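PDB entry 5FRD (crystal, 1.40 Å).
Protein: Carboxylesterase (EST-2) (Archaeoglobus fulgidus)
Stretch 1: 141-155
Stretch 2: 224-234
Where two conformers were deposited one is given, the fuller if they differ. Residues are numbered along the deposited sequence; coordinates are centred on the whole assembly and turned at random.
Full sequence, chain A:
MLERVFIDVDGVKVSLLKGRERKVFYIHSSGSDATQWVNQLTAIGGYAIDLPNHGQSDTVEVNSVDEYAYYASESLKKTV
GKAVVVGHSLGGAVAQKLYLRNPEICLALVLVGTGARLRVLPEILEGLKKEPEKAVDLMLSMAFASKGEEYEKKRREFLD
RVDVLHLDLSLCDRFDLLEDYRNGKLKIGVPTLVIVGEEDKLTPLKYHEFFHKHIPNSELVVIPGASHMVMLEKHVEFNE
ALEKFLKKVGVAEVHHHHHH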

# COMPACT_ATOMS: atom_id res chain seq x y z
N SER A 141 5.57 16.62 -4.73
CA SER A 141 5.71 17.66 -3.73
C SER A 141 4.83 17.41 -2.49
O SER A 141 5.12 17.90 -1.41
CB SER A 141 5.37 19.06 -4.30
OG SER A 141 3.98 19.26 -4.50
N MET A 142 3.76 16.63 -2.68
CA MET A 142 2.82 16.27 -1.63
C MET A 142 3.12 14.91 -1.00
O MET A 142 2.41 14.49 -0.07
CB MET A 142 1.42 16.25 -2.24
CG MET A 142 0.97 17.63 -2.74
SD MET A 142 -0.53 17.63 -3.74
CE MET A 142 -1.73 17.38 -2.46
N ALA A 143 4.17 14.25 -1.50
CA ALA A 143 4.52 12.87 -1.11
C ALA A 143 5.85 12.70 -0.41
O ALA A 143 6.08 11.65 0.21
CB ALA A 143 4.50 11.96 -2.31
N PHE A 144 6.75 13.69 -0.50
CA PHE A 144 8.08 13.64 0.11
C PHE A 144 8.27 14.87 0.96
O PHE A 144 7.88 15.97 0.55
CB PHE A 144 9.14 13.61 -0.98
CG PHE A 144 9.32 12.27 -1.63
CD1 PHE A 144 10.11 11.31 -1.03
CD2 PHE A 144 8.70 11.96 -2.82
CE1 PHE A 144 10.29 10.07 -1.62
CE2 PHE A 144 8.91 10.74 -3.42
CZ PHE A 144 9.71 9.80 -2.82
N ALA A 145 8.92 14.68 2.09
CA ALA A 145 9.27 15.80 2.98
C ALA A 145 10.48 16.54 2.46
O ALA A 145 10.66 17.72 2.78
CB ALA A 145 9.52 15.29 4.36
N SER A 146 11.30 15.88 1.65
CA SER A 146 12.50 16.51 1.12
C SER A 146 12.77 15.98 -0.27
O SER A 146 12.32 14.88 -0.62
CB SER A 146 13.71 16.20 2.02
OG SER A 146 14.02 14.82 2.03
N LYS A 147 13.49 16.75 -1.06
CA LYS A 147 13.97 16.27 -2.33
C LYS A 147 15.21 15.46 -1.95
O LYS A 147 15.55 15.33 -0.78
CB LYS A 147 14.24 17.43 -3.30
CG LYS A 147 12.96 18.09 -3.82
CD LYS A 147 13.23 18.99 -5.02
CE LYS A 147 11.95 19.58 -5.60
NZ LYS A 147 11.22 20.43 -4.61
N GLY A 148 15.90 14.90 -2.92
CA GLY A 148 16.95 13.97 -2.59
C GLY A 148 16.78 12.73 -3.40
O GLY A 148 15.92 12.66 -4.27
N GLU A 149 17.59 11.72 -3.10
CA GLU A 149 17.72 10.59 -3.99
C GLU A 149 16.41 9.83 -4.16
O GLU A 149 16.06 9.48 -5.29
CB GLU A 149 18.85 9.66 -3.53
CG GLU A 149 19.19 8.54 -4.50
CD GLU A 149 18.22 7.37 -4.44
OE1 GLU A 149 17.54 7.22 -3.41
OE2 GLU A 149 18.16 6.60 -5.42
N GLU A 150 15.66 9.60 -3.07
CA GLU A 150 14.41 8.85 -3.18
C GLU A 150 13.38 9.61 -4.02
O GLU A 150 12.74 9.02 -4.88
CB GLU A 150 13.82 8.45 -1.81
CG GLU A 150 14.65 7.42 -1.03
CD GLU A 150 14.58 5.96 -1.60
OE1 GLU A 150 14.28 5.75 -2.80
OE2 GLU A 150 14.79 4.96 -0.86
N TYR A 151 13.26 10.92 -3.78
CA TYR A 151 12.39 11.78 -4.59
C TYR A 151 12.76 11.71 -6.06
O TYR A 151 11.93 11.52 -6.93
CB TYR A 151 12.49 13.23 -4.09
CG TYR A 151 11.87 14.25 -4.99
CD1 TYR A 151 12.59 14.82 -6.05
CD2 TYR A 151 10.56 14.64 -4.84
CE1 TYR A 151 12.01 15.73 -6.91
CE2 TYR A 151 9.99 15.57 -5.70
CZ TYR A 151 10.72 16.12 -6.73
OH TYR A 151 10.16 17.05 -7.59
N GLU A 152 14.06 11.88 -6.36
CA GLU A 152 14.50 11.89 -7.76
C GLU A 152 14.23 10.58 -8.47
O GLU A 152 13.81 10.54 -9.61
CB GLU A 152 15.99 12.23 -7.86
CG GLU A 152 16.27 13.68 -7.55
CD GLU A 152 15.69 14.64 -8.58
OE1 GLU A 152 15.57 14.29 -9.77
OE2 GLU A 152 15.35 15.76 -8.18
N LYS A 153 14.50 9.48 -7.77
CA LYS A 153 14.23 8.18 -8.35
C LYS A 153 12.75 7.97 -8.62
O LYS A 153 12.39 7.48 -9.68
CB LYS A 153 14.71 7.03 -7.50
CG LYS A 153 14.63 5.72 -8.26
CD LYS A 153 15.78 4.81 -7.86
CE LYS A 153 15.57 3.39 -8.35
NZ LYS A 153 15.78 3.24 -9.81
N LYS A 154 11.90 8.33 -7.67
CA LYS A 154 10.46 8.12 -7.84
C LYS A 154 9.92 9.00 -8.96
O LYS A 154 9.06 8.58 -9.71
CB LYS A 154 9.70 8.38 -6.55
CG LYS A 154 8.20 8.05 -6.71
CD LYS A 154 7.52 7.79 -5.37
CE LYS A 154 6.09 7.30 -5.46
NZ LYS A 154 5.94 5.90 -5.93
N ARG A 155 10.47 10.22 -9.07
CA ARG A 155 10.10 11.10 -10.16
C ARG A 155 10.38 10.48 -11.53
O ARG A 155 9.56 10.50 -12.42
CB ARG A 155 10.79 12.45 -9.99
CG ARG A 155 10.39 13.50 -11.00
CD ARG A 155 11.04 14.85 -10.69
NE ARG A 155 10.87 15.75 -11.84
CZ ARG A 155 11.63 15.68 -12.94
NH1 ARG A 155 12.55 14.73 -13.08
NH2 ARG A 155 11.42 16.52 -13.94
N PRO A 224 7.19 11.48 12.50
CA PRO A 224 7.73 12.79 12.15
C PRO A 224 8.76 12.80 11.03
O PRO A 224 9.49 11.83 10.87
CB PRO A 224 8.39 13.25 13.46
CG PRO A 224 7.81 12.42 14.53
CD PRO A 224 7.46 11.12 13.91
N GLY A 225 8.83 13.89 10.26
CA GLY A 225 9.83 14.06 9.23
C GLY A 225 9.65 13.21 7.98
O GLY A 225 10.56 13.10 7.15
N ALA A 226 8.48 12.60 7.85
CA ALA A 226 8.11 11.84 6.66
C ALA A 226 6.82 12.39 6.10
O ALA A 226 6.01 12.98 6.83
CB ALA A 226 7.95 10.39 7.00
N SER A 227 6.63 12.17 4.81
CA SER A 227 5.40 12.51 4.13
C SER A 227 4.73 11.20 3.71
O SER A 227 4.78 10.22 4.45
CB SER A 227 5.72 13.45 2.96
OG SER A 227 4.55 13.81 2.25
N HIS A 228 4.13 11.17 2.54
CA HIS A 228 3.40 10.00 2.03
C HIS A 228 4.28 8.78 1.91
O HIS A 228 3.81 7.67 2.21
CB HIS A 228 2.76 10.37 0.70
CG HIS A 228 1.76 9.41 0.15
ND1 HIS A 228 0.59 9.12 0.81
CD2 HIS A 228 1.69 8.76 -1.03
CE1 HIS A 228 -0.15 8.33 0.05
NE2 HIS A 228 0.50 8.07 -1.06
N MET A 229 5.54 8.95 1.52
CA MET A 229 6.45 7.81 1.28
C MET A 229 7.22 7.37 2.53
O MET A 229 8.41 7.05 2.50
CB MET A 229 7.42 8.16 0.13
CG MET A 229 6.76 8.58 -1.15
SD MET A 229 5.49 7.45 -1.72
CE MET A 229 6.42 5.96 -1.95
N VAL A 230 6.49 7.27 3.63
CA VAL A 230 7.04 7.04 4.96
C VAL A 230 7.90 5.78 5.07
O VAL A 230 8.90 5.75 5.77
CB VAL A 230 5.92 7.09 6.00
CG1 VAL A 230 4.85 6.02 5.76
CG2 VAL A 230 6.46 6.97 7.40
N MET A 231 7.54 4.70 4.36
CA MET A 231 8.30 3.45 4.45
C MET A 231 9.67 3.54 3.80
O MET A 231 10.53 2.73 4.12
CB MET A 231 7.49 2.28 3.85
CG MET A 231 7.38 2.26 2.33
SD MET A 231 6.54 3.63 1.54
CE MET A 231 4.96 3.37 2.28
N LEU A 232 9.84 4.50 2.88
CA LEU A 232 11.12 4.79 2.24
C LEU A 232 11.86 5.91 2.92
O LEU A 232 13.08 5.91 2.94
CB LEU A 232 10.89 5.19 0.77
CG LEU A 232 10.32 4.12 -0.14
CD1 LEU A 232 9.88 4.71 -1.47
CD2 LEU A 232 11.35 3.02 -0.35
N GLU A 233 11.13 6.90 3.43
CA GLU A 233 11.79 8.11 3.98
C GLU A 233 12.28 7.92 5.40
O GLU A 233 13.28 8.55 5.80
CB GLU A 233 10.80 9.29 3.98
CG GLU A 233 10.31 9.81 2.64
CD GLU A 233 9.25 10.90 2.84
OE1 GLU A 233 8.08 10.55 3.05
OE2 GLU A 233 9.62 12.11 2.79
N LYS A 234 11.55 7.15 6.18
CA LYS A 234 11.85 6.90 7.58
C LYS A 234 11.69 5.40 7.84
O LYS A 234 10.91 5.00 8.69
CB LYS A 234 10.95 7.71 8.51
CG LYS A 234 11.19 9.21 8.44
CD LYS A 234 12.51 9.61 9.02
CE LYS A 234 12.64 11.13 9.01
NZ LYS A 234 13.91 11.55 9.63
O HOH W 1 5.06 16.30 1.33
O HOH W 2 12.08 12.81 2.15
O HOH W 3 14.62 4.06 1.41

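How do the two backbones come together? The loop ahead of the first stretch's helix lies against the turn that leads into the short helix 230-233, and the CA atoms of Ala-143 and His-228 stand only 4.4 Å apart. Met-229 N donates a hydrogen bond to Ala-143 O at 3.0 Å, tying the residue at the N-cap position of the short helix to the loop. Beside this bond Ala-143 CB lies 3.8 Å from His-228 CB and 4.2 Å from Met-229 CG.

Why does Met-229 cover more surface than any other residue here? Its CA-to-CB bond points toward the first stretch, and its side chain, with all three chi angles in m, sets CG over one face of the Phe-144 ring. Met-229 CG sits 3.8 Å from the centroid of that ring, 21° off the normal, so its C-H groups meet the pi face. Farther along, Met-229 CE lies 3.8 Å from Lys-154 CE, the carbon next to the ammonium group, a van der Waals contact that reaches the helix.

What does the carboxylate of Glu-233 do among these apolar groups? It joins two backbone amides, one from each stretch. Glu-233 OE2 accepts an almost straight hydrogen bond from Ala-145 N at 2.8 Å, while Glu-233 OE1 accepts one from Ser-227 N, also at 2.8 Å. The negative charge thus meets polarised N-H groups, and water 2 links Glu-233 OE2 (2.6 Å) to Ser-146 OG (2.8 Å).

How does the contact finish toward the solvent? The CA-to-CB bonds of Glu-150 and Leu-232 each point toward the other stretch, with Glu-150 OE2 4.0 Å from Leu-232 CD2. Water 3 completes this pairing by donating to Glu-150 OE2 at 2.4 Å and to Leu-232 O at 2.9 Å, so a water bridge accompanies the oxygen-to-methyl contact.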